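Local coordinates for CRISPR-associated protein, Cse2 family (PDB 4H79), which probably binds nucleic acid as the CasB (Cse2) component of the Cascade complex in CRISPR-based defence, at residues Ala88-Ala91 with Leu92-Ala96. Numbering follows the deposited sequence.
Sequences AHIA and LTLYA
Residues Ala88-Ala91 hand their four carbonyls to Leu92-Tyr95, each oxygen accepting the amide four residues on, so the two segments make two consecutive turns of one regular alpha helix. The bond from Leu92 N to Ala88 O is 2.9 Å long and nearly straight at 169°, and that from Leu94 N to Ile90 O is just as straight. The one between Thr93 N and His89 O is more bent, at 154°, and this carbonyl is also the one that takes a second donor. Thr93 OG1 gives its proton to His89 O over 2.7 Å, the familiar way in which a threonine in a helix satisfies its hydroxyl on the preceding turn. The amide comes in on one face of the carbonyl plane and the hydroxyl on the other, so two bonds grip the oxygen. The hydroxyl can get there because OG1 lies beside the backbone N, anti to the carbonyl carbon (chi1 -61°). The imidazole of His89 slants across the same hydroxyl, its CE1 3.5 Å from Thr93 OG1. All this belongs to helix 80-99 of the all-helical Cse2 fold, whose successive faces meet different neighbours: the buried Leu92 packs on Val25 and Ile28 of helix 16-33, while Leu94, also buried, packs on helices 144-160 and 167-176. A valine in place of Thr93 would probably leave His89 O with the backbone amide as its one remaining donor here and deprive the imidazole of a polar neighbour. On the face turned to helices 144-160 and 167-176, Ile90 and Leu94 run in the same direction one turn apart, with Ile90 CG2 against Leu94 CD1 at 3.8 Å. Leu92 folds back over the preceding turn, bringing its CD2 to 3.4 Å from Ala88 O.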
loop_
_atom_site.group_PDB
_atom_site.type_symbol
_atom_site.label_atom_id
_atom_site.label_comp_id
_atom_site.label_asym_id
_atom_site.label_seq_id
_atom_site.Cartn_x
_atom_site.Cartn_y
_atom_site.Cartn_z
ATOM N N ALA A 88 -1.376 7.920 2.419
ATOM C CA ALA A 88 -0.064 8.004 1.733
ATOM C C ALA A 88 1.053 7.520 2.641
ATOM O O ALA A 88 1.967 6.763 2.212
ATOM C CB ALA A 88 0.254 9.434 1.302
ATOM N N HIS A 89 0.980 7.926 3.900
ATOM C CA HIS A 89 2.010 7.502 4.887
ATOM C C HIS A 89 2.027 5.976 5.072
ATOM O O HIS A 89 3.131 5.307 5.070
ATOM C CB HIS A 89 1.698 8.198 6.230
ATOM C CG HIS A 89 2.665 7.839 7.325
ATOM N ND1 HIS A 89 3.968 7.582 7.073
ATOM C CD2 HIS A 89 2.492 7.683 8.695
ATOM C CE1 HIS A 89 4.603 7.291 8.211
ATOM N NE2 HIS A 89 3.705 7.360 9.212
ATOM N N ILE A 90 0.826 5.376 5.232
ATOM C CA ILE A 90 0.750 3.898 5.365
ATOM C C ILE A 90 1.288 3.196 4.091
ATOM O O ILE A 90 2.068 2.215 4.180
ATOM C CB ILE A 90 -0.711 3.420 5.667
ATOM C CG1 ILE A 90 -1.171 3.993 7.017
ATOM C CG2 ILE A 90 -0.811 1.889 5.621
ATOM C CD1 ILE A 90 -2.691 3.919 7.257
ATOM N N ALA A 91 0.842 3.687 2.917
ATOM C CA ALA A 91 1.275 3.044 1.670
ATOM C C ALA A 91 2.794 3.081 1.528
ATOM O O ALA A 91 3.408 2.059 1.120
ATOM C CB ALA A 91 0.602 3.687 0.457
ATOM N N LEU A 92 3.401 4.257 1.749
ATOM C CA LEU A 92 4.879 4.396 1.633
ATOM C C LEU A 92 5.601 3.523 2.622
ATOM O O LEU A 92 6.646 2.923 2.272
ATOM C CB LEU A 92 5.318 5.852 1.874
ATOM C CG LEU A 92 5.540 6.680 0.593
ATOM C CD1 LEU A 92 6.726 6.184 -0.238
ATOM C CD2 LEU A 92 4.352 6.643 -0.253
ATOM N N THR A 93 5.062 3.446 3.852
ATOM C CA THR A 93 5.731 2.580 4.924
ATOM C C THR A 93 5.633 1.140 4.507
ATOM O O THR A 93 6.614 0.360 4.616
ATOM C CB THR A 93 4.982 2.786 6.268
ATOM O OG1 THR A 93 5.108 4.189 6.616
ATOM C CG2 THR A 93 5.611 1.927 7.383
ATOM N N LEU A 94 4.434 0.707 4.036
ATOM C CA LEU A 94 4.295 -0.688 3.551
ATOM C C LEU A 94 5.267 -0.956 2.390
ATOM O O LEU A 94 5.925 -2.014 2.328
ATOM C CB LEU A 94 2.834 -1.006 3.093
ATOM C CG LEU A 94 1.806 -1.015 4.239
ATOM C CD1 LEU A 94 0.413 -1.106 3.675
ATOM C CD2 LEU A 94 2.089 -2.231 5.187
ATOM N N TYR A 95 5.328 -0.044 1.432
ATOM C CA TYR A 95 6.266 -0.262 0.322
ATOM C C TYR A 95 7.729 -0.435 0.822
ATOM O O TYR A 95 8.503 -1.282 0.288
ATOM C CB TYR A 95 6.183 0.948 -0.704
ATOM C CG TYR A 95 7.334 0.816 -1.698
ATOM C CD1 TYR A 95 7.292 -0.187 -2.707
ATOM C CD2 TYR A 95 8.486 1.661 -1.608
ATOM C CE1 TYR A 95 8.387 -0.391 -3.563
ATOM C CE2 TYR A 95 9.549 1.511 -2.496
ATOM C CZ TYR A 95 9.486 0.476 -3.455
ATOM O OH TYR A 95 10.531 0.297 -4.345
ATOM N N ALA A 96 8.139 0.414 1.792
ATOM C CA ALA A 96 9.509 0.321 2.366
ATOM C C ALA A 96 9.786 -1.051 2.966
ATOM O O ALA A 96 10.887 -1.584 2.857
ATOM C CB ALA A 96 9.696 1.414 3.433
#